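Local atomic coordinates of invasion protein InvA (Salmonella enterica, PDB entry 2X49), a protein that takes part in bacterial invasion of the intestinal epithelium as an inner-membrane component of the type III secretion export apparatus, represented here by its C-terminal domain. Residues 58-63 and 68-73; 166-171 and 196-201; 81-86 and 103-108. All blocks are in the same frame, centred on the assembly; numbering follows the deposited sequence.

How the contacts relate
All three contacts are buried, but they hold different parts of the C-terminal domain together. Contact 1 is the most extensive: two antiparallel strands of a mixed sheet, joined by backbone hydrogen bonds. Contact 2 lies on the opposite side of the chain's centre, about 38 Å from contact 1 between centres, in an all-helical region where a few apolar groups meet and charged side chains face outward. Contact 3 belongs to a second, antiparallel sheet and rests on one pair of stacked aromatic rings. Contacts 1 and 3 are neighbours: Thr-72 and Val-73 of 68-73 pack against the Trp-106 ring of 103-108.

Contact 1 (58-63 and 68-73); sequences SIVLLI and VEQFTV
Ile-59 and Phe-71 face each other as a hydrogen-bonded antiparallel pair: Ile-59 N donates to Phe-71 O at 2.9 Å, and Phe-71 N to Ile-59 O at 2.7 Å. Two residues on, Leu-61 N reaches Glu-69 O at 2.9 Å, nearly straight at 169°. The side chains divide between the two faces of the pair. On the face of Ser-58 and Val-60, Gln-70 lies over the neighbouring strand. Its CB and, more closely, its CG (3.6 Å) lie beside Ile-59 O, and with CG anti to the backbone N (chi1 -176°) the chain leans across that strand. CG also packs on Val-60 CG2, CD and OE1 stay against the same methyl, OE1 at 3.7 Å, and NE2 ends near Ser-58 CB, 4.0 Å away; Ser-58 OG itself is hydrogen-bonded to Asp-55. On the other face Phe-71 turns the CE2 edge of its ring to Leu-61 CB, 3.8 Å away and in the ring plane, and both side chains also rest on helix 125-139. Toward the turn, Val-68 CG2 fits against CB, CG1 and CD1 of Ile-63. There Leu-61 O accepts from Val-68 N at 2.9 Å and, weakly, from Glu-69 N. Two residues thus face one, a classic beta bulge in the hairpin of strands 58-63 and 66-72, whose second strand forms the edge of a four-stranded mixed sheet.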
loop_
_atom_site.group_PDB
_atom_site.type_symbol
_atom_site.label_atom_id
_atom_site.label_comp_id
_atom_site.label_asym_id
_atom_site.label_seq_id
_atom_site.Cartn_x
_atom_site.Cartn_y
_atom_site.Cartn_z
ATOM N N SER A 58 -17.022 10.405 -9.187
ATOM C CA SER A 58 -16.434 10.569 -7.819
ATOM C C SER A 58 -16.956 9.541 -6.835
ATOM O O SER A 58 -18.129 9.174 -6.850
ATOM C CB SER A 58 -16.751 11.994 -7.290
ATOM O OG SER A 58 -16.219 13.000 -8.126
ATOM N N ILE A 59 -16.092 9.141 -5.911
ATOM C CA ILE A 59 -16.429 8.191 -4.818
ATOM C C ILE A 59 -15.777 8.677 -3.549
ATOM O O ILE A 59 -14.675 9.171 -3.603
ATOM C CB ILE A 59 -15.898 6.741 -5.109
ATOM C CG1 ILE A 59 -16.538 6.157 -6.399
ATOM C CG2 ILE A 59 -16.152 5.832 -3.924
ATOM C CD1 ILE A 59 -17.881 5.525 -6.209
ATOM N N VAL A 60 -16.492 8.632 -2.439
ATOM C CA VAL A 60 -15.897 8.891 -1.116
ATOM C C VAL A 60 -15.928 7.700 -0.193
ATOM O O VAL A 60 -16.916 6.990 -0.005
ATOM C CB VAL A 60 -16.637 10.061 -0.386
ATOM C CG1 VAL A 60 -15.875 10.556 0.913
ATOM C CG2 VAL A 60 -16.837 11.235 -1.308
ATOM N N LEU A 61 -14.782 7.489 0.428
ATOM C CA LEU A 61 -14.649 6.436 1.432
ATOM C C LEU A 61 -14.736 7.033 2.819
ATOM O O LEU A 61 -13.958 7.897 3.177
ATOM C CB LEU A 61 -13.302 5.674 1.226
ATOM C CG LEU A 61 -12.935 4.716 2.373
ATOM C CD1 LEU A 61 -13.901 3.556 2.430
ATOM C CD2 LEU A 61 -11.469 4.274 2.213
ATOM N N LEU A 62 -15.666 6.507 3.606
ATOM C CA LEU A 62 -15.802 6.819 5.030
ATOM C C LEU A 62 -15.424 5.599 5.860
ATOM O O LEU A 62 -15.834 4.459 5.639
ATOM C CB LEU A 62 -17.229 7.204 5.436
ATOM C CG LEU A 62 -17.960 8.212 4.605
ATOM C CD1 LEU A 62 -19.322 8.500 5.280
ATOM C CD2 LEU A 62 -17.098 9.451 4.410
ATOM N N ILE A 63 -14.566 5.885 6.820
ATOM C CA ILE A 63 -14.223 4.941 7.876
ATOM C C ILE A 63 -14.648 5.580 9.196
ATOM O O ILE A 63 -14.345 6.734 9.519
ATOM C CB ILE A 63 -12.694 4.572 7.863
ATOM C CG1 ILE A 63 -12.245 4.049 6.503
ATOM C CG2 ILE A 63 -12.363 3.581 9.043
ATOM C CD1 ILE A 63 -10.672 3.795 6.380
ATOM N N VAL A 68 -12.476 9.857 4.705
ATOM C CA VAL A 68 -11.032 9.508 4.686
ATOM C C VAL A 68 -10.359 9.930 3.389
ATOM O O VAL A 68 -9.274 10.520 3.351
ATOM C CB VAL A 68 -10.852 8.008 4.912
ATOM C CG1 VAL A 68 -9.497 7.529 4.451
ATOM C CG2 VAL A 68 -11.071 7.699 6.421
ATOM N N GLU A 69 -11.046 9.628 2.312
ATOM C CA GLU A 69 -10.558 10.002 0.969
ATOM C C GLU A 69 -11.669 10.115 -0.025
ATOM O O GLU A 69 -12.628 9.370 0.021
ATOM C CB GLU A 69 -9.603 8.913 0.446
ATOM C CG GLU A 69 -8.126 9.149 0.693
ATOM C CD GLU A 69 -7.629 10.432 0.076
ATOM O OE1 GLU A 69 -8.232 10.877 -0.926
ATOM O OE2 GLU A 69 -6.643 11.001 0.597
ATOM N N GLN A 70 -11.490 11.034 -0.944
ATOM C CA GLN A 70 -12.375 11.137 -2.110
ATOM C C GLN A 70 -11.531 10.786 -3.324
ATOM O O GLN A 70 -10.456 11.398 -3.568
ATOM C CB GLN A 70 -12.979 12.542 -2.241
ATOM C CG GLN A 70 -14.000 12.687 -3.399
ATOM C CD GLN A 70 -14.878 13.957 -3.303
ATOM O OE1 GLN A 70 -15.209 14.431 -2.210
ATOM N NE2 GLN A 70 -15.282 14.480 -4.451
ATOM N N PHE A 71 -12.070 9.844 -4.088
ATOM C CA PHE A 71 -11.446 9.305 -5.301
ATOM C C PHE A 71 -12.173 9.794 -6.545
ATOM O O PHE A 71 -13.378 9.938 -6.592
ATOM C CB PHE A 71 -11.493 7.762 -5.319
ATOM C CG PHE A 71 -10.899 7.090 -4.094
ATOM C CD1 PHE A 71 -9.564 6.689 -4.080
ATOM C CD2 PHE A 71 -11.641 6.867 -2.972
ATOM C CE1 PHE A 71 -8.979 6.021 -3.005
ATOM C CE2 PHE A 71 -11.068 6.239 -1.852
ATOM C CZ PHE A 71 -9.725 5.851 -1.846
ATOM N N THR A 72 -11.408 10.013 -7.580
ATOM C CA THR A 72 -11.956 10.268 -8.911
ATOM C C THR A 72 -11.705 9.048 -9.796
ATOM O O THR A 72 -10.587 8.622 -9.946
ATOM C CB THR A 72 -11.249 11.479 -9.504
ATOM O OG1 THR A 72 -11.514 12.621 -8.662
ATOM C CG2 THR A 72 -11.615 11.737 -10.974
ATOM N N VAL A 73 -12.785 8.462 -10.283
ATOM C CA VAL A 73 -12.754 7.303 -11.134
ATOM C C VAL A 73 -13.593 7.621 -12.367
ATOM O O VAL A 73 -14.776 7.839 -12.225
ATOM C CB VAL A 73 -13.364 6.054 -10.423
ATOM C CG1 VAL A 73 -13.450 4.831 -11.381
ATOM C CG2 VAL A 73 -12.591 5.686 -9.170
#

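Contact 2 (166-171 and 196-201); sequences KEVLRH and LIMEAL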
loop_
_atom_site.group_PDB
_atom_site.type_symbol
_atom_site.label_atom_id
_atom_site.label_comp_id
_atom_site.label_asym_id
_atom_site.label_seq_id
_atom_site.Cartn_x
_atom_site.Cartn_y
_atom_site.Cartn_z
ATOM N N LYS A 166 3.252 -23.512 18.686
ATOM C CA LYS A 166 3.756 -23.737 20.057
ATOM C C LYS A 166 5.039 -22.946 20.259
ATOM O O LYS A 166 5.234 -22.253 21.263
ATOM C CB LYS A 166 4.034 -25.216 20.339
ATOM C CG LYS A 166 2.791 -25.969 20.704
ATOM C CD LYS A 166 3.074 -27.402 21.095
ATOM C CE LYS A 166 4.030 -27.443 22.267
ATOM N NZ LYS A 166 3.535 -26.594 23.381
ATOM N N GLU A 167 5.922 -23.062 19.278
ATOM C CA GLU A 167 7.272 -22.468 19.401
ATOM C C GLU A 167 7.224 -20.961 19.357
ATOM O O GLU A 167 7.912 -20.236 20.081
ATOM C CB GLU A 167 8.212 -22.994 18.313
ATOM C CG GLU A 167 9.666 -22.492 18.425
ATOM C CD GLU A 167 10.394 -22.790 19.763
ATOM O OE1 GLU A 167 9.978 -23.684 20.537
ATOM O OE2 GLU A 167 11.430 -22.113 20.016
ATOM N N VAL A 168 6.414 -20.457 18.450
ATOM C CA VAL A 168 6.280 -19.015 18.278
ATOM C C VAL A 168 5.778 -18.369 19.550
ATOM O O VAL A 168 6.309 -17.335 19.984
ATOM C CB VAL A 168 5.394 -18.654 17.086
ATOM C CG1 VAL A 168 5.148 -17.138 17.066
ATOM C CG2 VAL A 168 6.126 -19.066 15.811
ATOM N N LEU A 169 4.819 -19.028 20.172
ATOM C CA LEU A 169 4.099 -18.427 21.298
ATOM C C LEU A 169 4.968 -18.432 22.556
ATOM O O LEU A 169 4.628 -17.808 23.586
ATOM C CB LEU A 169 2.773 -19.122 21.553
ATOM C CG LEU A 169 1.655 -18.671 20.629
ATOM C CD1 LEU A 169 0.379 -19.457 20.936
ATOM C CD2 LEU A 169 1.459 -17.141 20.676
ATOM N N ARG A 170 6.029 -19.219 22.495
ATOM C CA ARG A 170 6.978 -19.285 23.604
ATOM C C ARG A 170 7.833 -18.041 23.656
ATOM O O ARG A 170 8.472 -17.752 24.662
ATOM C CB ARG A 170 7.889 -20.491 23.487
ATOM C CG ARG A 170 7.304 -21.714 24.076
ATOM C CD ARG A 170 8.317 -22.861 24.047
ATOM N NE ARG A 170 9.272 -22.840 25.127
ATOM C CZ ARG A 170 10.590 -22.744 25.015
ATOM N NH1 ARG A 170 11.184 -22.619 23.843
ATOM N NH2 ARG A 170 11.316 -22.791 26.127
ATOM N N HIS A 171 7.868 -17.339 22.538
ATOM C CA HIS A 171 8.783 -16.195 22.303
ATOM C C HIS A 171 8.131 -14.849 21.985
ATOM O O HIS A 171 8.771 -13.803 22.015
ATOM C CB HIS A 171 9.856 -16.538 21.247
ATOM C CG HIS A 171 10.721 -17.665 21.667
ATOM N ND1 HIS A 171 11.702 -17.512 22.623
ATOM C CD2 HIS A 171 10.727 -18.982 21.329
ATOM C CE1 HIS A 171 12.270 -18.684 22.856
ATOM N NE2 HIS A 171 11.720 -19.586 22.067
ATOM N N LEU A 196 4.687 -18.865 6.620
ATOM C CA LEU A 196 6.046 -18.274 6.443
ATOM C C LEU A 196 6.344 -17.164 7.445
ATOM O O LEU A 196 7.467 -16.985 7.943
ATOM C CB LEU A 196 6.260 -17.816 5.012
ATOM C CG LEU A 196 6.408 -19.013 4.075
ATOM C CD1 LEU A 196 6.854 -18.531 2.672
ATOM C CD2 LEU A 196 7.356 -20.098 4.621
ATOM N N ILE A 197 5.328 -16.410 7.789
ATOM C CA ILE A 197 5.484 -15.349 8.701
ATOM C C ILE A 197 5.836 -15.959 10.052
ATOM O O ILE A 197 6.690 -15.451 10.760
ATOM C CB ILE A 197 4.267 -14.432 8.793
ATOM C CG1 ILE A 197 4.167 -13.629 7.501
ATOM C CG2 ILE A 197 4.371 -13.452 9.933
ATOM C CD1 ILE A 197 2.839 -12.912 7.371
ATOM N N MET A 198 5.105 -16.983 10.405
ATOM C CA MET A 198 5.322 -17.693 11.698
ATOM C C MET A 198 6.685 -18.332 11.754
ATOM O O MET A 198 7.345 -18.317 12.812
ATOM C CB MET A 198 4.199 -18.656 12.020
ATOM C CG MET A 198 2.876 -18.006 12.266
ATOM S SD MET A 198 2.875 -17.068 13.797
ATOM C CE MET A 198 2.620 -15.427 13.171
ATOM N N GLU A 199 7.129 -18.899 10.649
ATOM C CA GLU A 199 8.485 -19.497 10.632
ATOM C C GLU A 199 9.526 -18.392 10.912
ATOM O O GLU A 199 10.518 -18.586 11.628
ATOM C CB GLU A 199 8.801 -20.208 9.316
ATOM C CG GLU A 199 8.080 -21.497 9.180
ATOM C CD GLU A 199 8.255 -22.140 7.799
ATOM O OE1 GLU A 199 8.760 -21.429 6.881
ATOM O OE2 GLU A 199 7.884 -23.330 7.638
ATOM N N ALA A 200 9.274 -17.219 10.370
ATOM C CA ALA A 200 10.212 -16.093 10.560
ATOM C C ALA A 200 10.159 -15.538 11.968
ATOM O O ALA A 200 11.183 -15.192 12.559
ATOM C CB ALA A 200 9.973 -14.960 9.498
ATOM N N LEU A 201 8.996 -15.611 12.569
ATOM C CA LEU A 201 8.864 -15.191 13.977
ATOM C C LEU A 201 9.576 -16.185 14.876
ATOM O O LEU A 201 10.210 -15.787 15.869
ATOM C CB LEU A 201 7.424 -15.039 14.398
ATOM C CG LEU A 201 6.750 -13.775 13.899
ATOM C CD1 LEU A 201 5.213 -13.887 13.997
ATOM C CD2 LEU A 201 7.243 -12.633 14.700
#
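Val-168 pushes both of its methyl groups against helix 194-204, and this one side chain carries the whole tight part of the contact. CG2 meets the backbone, coming within 3.3 Å of Met-198 O. CG1, anti to the backbone N (chi1 173°), is directed instead at side chains: it touches Met-198 SD at 4.0 Å and Leu-201 CB at 4.1 Å. The methionine chain, kinked about its CB-CG and CG-SD bonds, crosses the valine at about a right angle and presents its sulfur, while Leu-201 comes closest with CB; its side chain also packs on Leu-214 and Ile-218 of helix 211-221. The contact joins helix 162-169 to helix 194-204 within a cluster of helices, 147-158 to 211-221, of this FHIPEP-family domain. Ile-177 of helix 174-185 lies against both Val-168 and Met-198, and Leu-154 and Leu-157 of helix 147-158 also touch Met-198. The outer side of 166-171 is far looser. There the polar groups mostly serve their own turn: Glu-167 OE1 forms a long salt bridge of 3.7 Å to Arg-170 NH1, and its OE2, in the plane of the guanidinium at its edge, also takes a weak hydrogen bond of 3.3 Å from His-171 NE2. Lys-166 and Arg-170 are exposed to solvent.

Contact 3 (81-86 and 103-108); sequences VNYSDE and QYFWVT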
loop_
_atom_site.group_PDB
_atom_site.type_symbol
_atom_site.label_atom_id
_atom_site.label_comp_id
_atom_site.label_asym_id
_atom_site.label_seq_id
_atom_site.Cartn_x
_atom_site.Cartn_y
_atom_site.Cartn_z
ATOM N N VAL A 81 -1.603 3.716 -17.023
ATOM C CA VAL A 81 -0.780 3.517 -15.777
ATOM C C VAL A 81 0.617 4.098 -15.887
ATOM O O VAL A 81 1.087 4.790 -14.991
ATOM C CB VAL A 81 -0.751 2.027 -15.331
ATOM C CG1 VAL A 81 0.143 1.784 -14.076
ATOM C CG2 VAL A 81 -2.200 1.479 -15.071
ATOM N N ASN A 82 1.267 3.834 -17.005
ATOM C CA ASN A 82 2.631 4.318 -17.283
ATOM C C ASN A 82 2.641 5.458 -18.297
ATOM O O ASN A 82 3.435 5.522 -19.225
ATOM C CB ASN A 82 3.572 3.174 -17.691
ATOM C CG ASN A 82 3.161 2.504 -18.990
ATOM O OD1 ASN A 82 2.034 2.658 -19.425
ATOM N ND2 ASN A 82 4.072 1.746 -19.606
ATOM N N TYR A 83 1.758 6.402 -18.043
ATOM C CA TYR A 83 1.667 7.625 -18.884
ATOM C C TYR A 83 3.000 8.363 -19.058
ATOM O O TYR A 83 3.857 8.401 -18.175
ATOM C CB TYR A 83 0.669 8.601 -18.259
ATOM C CG TYR A 83 0.384 9.807 -19.118
ATOM C CD1 TYR A 83 -0.540 9.754 -20.146
ATOM C CD2 TYR A 83 1.049 11.008 -18.897
ATOM C CE1 TYR A 83 -0.792 10.866 -20.954
ATOM C CE2 TYR A 83 0.790 12.152 -19.694
ATOM C CZ TYR A 83 -0.127 12.067 -20.719
ATOM O OH TYR A 83 -0.353 13.202 -21.485
ATOM N N SER A 84 3.163 8.899 -20.254
ATOM C CA SER A 84 4.138 9.952 -20.539
ATOM C C SER A 84 3.586 11.005 -21.488
ATOM O O SER A 84 2.587 10.805 -22.181
ATOM C CB SER A 84 5.422 9.395 -21.098
ATOM O OG SER A 84 5.333 9.156 -22.488
ATOM N N ASP A 85 4.276 12.124 -21.443
ATOM C CA ASP A 85 3.874 13.380 -22.128
ATOM C C ASP A 85 3.885 13.158 -23.622
ATOM O O ASP A 85 3.310 13.911 -24.415
ATOM C CB ASP A 85 4.811 14.542 -21.793
ATOM C CG ASP A 85 4.420 15.243 -20.512
ATOM O OD1 ASP A 85 3.217 15.238 -20.169
ATOM O OD2 ASP A 85 5.322 15.830 -19.876
ATOM N N GLU A 86 4.573 12.096 -23.988
ATOM C CA GLU A 86 4.639 11.694 -25.385
ATOM C C GLU A 86 3.230 11.504 -25.954
ATOM O O GLU A 86 2.969 11.685 -27.157
ATOM C CB GLU A 86 5.555 10.461 -25.590
ATOM C CG GLU A 86 5.041 9.390 -26.531
ATOM C CD GLU A 86 5.996 8.180 -26.682
ATOM O OE1 GLU A 86 5.501 7.045 -26.441
ATOM O OE2 GLU A 86 7.216 8.337 -27.045
ATOM N N GLN A 103 -0.541 12.382 -10.198
ATOM C CA GLN A 103 -1.407 12.625 -11.356
ATOM C C GLN A 103 -1.885 11.314 -11.950
ATOM O O GLN A 103 -1.195 10.288 -11.934
ATOM C CB GLN A 103 -0.703 13.468 -12.413
ATOM C CG GLN A 103 -0.651 15.000 -12.167
ATOM C CD GLN A 103 0.017 15.743 -13.319
ATOM O OE1 GLN A 103 -0.798 16.275 -14.241
ATOM N NE2 GLN A 103 1.255 15.797 -13.410
ATOM N N TYR A 104 -3.118 11.384 -12.423
ATOM C CA TYR A 104 -3.804 10.234 -13.061
ATOM C C TYR A 104 -4.329 10.637 -14.421
ATOM O O TYR A 104 -4.982 11.649 -14.552
ATOM C CB TYR A 104 -4.955 9.750 -12.192
ATOM C CG TYR A 104 -4.530 9.397 -10.798
ATOM C CD1 TYR A 104 -4.213 8.114 -10.462
ATOM C CD2 TYR A 104 -4.464 10.373 -9.804
ATOM C CE1 TYR A 104 -3.805 7.808 -9.194
ATOM C CE2 TYR A 104 -4.044 10.069 -8.525
ATOM C CZ TYR A 104 -3.740 8.764 -8.226
ATOM O OH TYR A 104 -3.343 8.325 -6.986
ATOM N N PHE A 105 -4.061 9.790 -15.407
ATOM C CA PHE A 105 -4.349 10.080 -16.805
ATOM C C PHE A 105 -5.294 9.043 -17.371
ATOM O O PHE A 105 -5.066 7.835 -17.310
ATOM C CB PHE A 105 -3.031 10.114 -17.600
ATOM C CG PHE A 105 -2.101 11.226 -17.163
ATOM C CD1 PHE A 105 -2.171 12.482 -17.737
ATOM C CD2 PHE A 105 -1.182 11.009 -16.157
ATOM C CE1 PHE A 105 -1.344 13.506 -17.296
ATOM C CE2 PHE A 105 -0.327 12.032 -15.738
ATOM C CZ PHE A 105 -0.436 13.257 -16.269
ATOM N N TRP A 106 -6.360 9.570 -17.921
ATOM C CA TRP A 106 -7.431 8.724 -18.468
ATOM C C TRP A 106 -7.643 9.084 -19.962
ATOM O O TRP A 106 -7.639 10.262 -20.378
ATOM C CB TRP A 106 -8.739 8.900 -17.701
ATOM C CG TRP A 106 -8.692 8.591 -16.203
ATOM C CD1 TRP A 106 -8.153 9.396 -15.210
ATOM C CD2 TRP A 106 -9.198 7.445 -15.567
ATOM N NE1 TRP A 106 -8.340 8.803 -14.026
ATOM C CE2 TRP A 106 -8.959 7.589 -14.192
ATOM C CE3 TRP A 106 -9.867 6.307 -16.016
ATOM C CZ2 TRP A 106 -9.360 6.625 -13.251
ATOM C CZ3 TRP A 106 -10.242 5.364 -15.115
ATOM C CH2 TRP A 106 -10.014 5.513 -13.720
ATOM N N VAL A 107 -7.922 8.026 -20.732
ATOM C CA VAL A 107 -8.173 8.149 -22.158
ATOM C C VAL A 107 -9.410 7.343 -22.565
ATOM O O VAL A 107 -9.937 6.497 -21.840
ATOM C CB VAL A 107 -6.951 7.711 -23.010
ATOM C CG1 VAL A 107 -5.735 8.570 -22.684
ATOM C CG2 VAL A 107 -6.657 6.265 -22.827
ATOM N N THR A 108 -9.837 7.623 -23.777
ATOM C CA THR A 108 -10.937 6.835 -24.320
ATOM C C THR A 108 -10.526 5.409 -24.582
ATOM O O THR A 108 -9.344 5.076 -24.729
ATOM C CB THR A 108 -11.554 7.452 -25.625
ATOM O OG1 THR A 108 -10.597 7.363 -26.703
ATOM C CG2 THR A 108 -12.006 8.911 -25.401
#
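Tyr-83 lays its ring flat on that of Phe-105, and this aromatic pair carries the contact. The loop leading to it leaves strand 78-80 at Val-81, whose backbone is hydrogen-bonded to Val-121; the next residue repeats the tie through its side chain, Asn-82 OD1 accepting from Val-121 N. At Tyr-83 the chain turns its side chain toward strand 102-107, with CG anti to the backbone N (chi1 -173°). The result is an offset stack: the centroids of the Tyr-83 and Phe-105 rings are 3.7 Å apart and the planes are only 4° from parallel, yet the two side chains cross at about a right angle. Phe-105 CD1 sits over the centre of the tyrosine ring, and Tyr-83 CD2 over that of the phenylalanine. Phe-105 CB adds a CH-pi contact over the same tyrosine, 4.0 Å from its centroid. The stack joins the loop to an inner strand of the antiparallel sheet 95-99, 102-107, 78-80 and 122-124, with Pro-94 touching Tyr-83 and Ile-96 touching Phe-105. Beyond the ring, Ser-84 OG takes a weak capping bond of 3.4 Å from Glu-86 N and is also hydrogen-bonded to the hydroxyl of Tyr-120. The Asp-85 side chain rests on Leu-284, and Glu-86 OE1 is hydrogen-bonded to the same Tyr-120 hydroxyl.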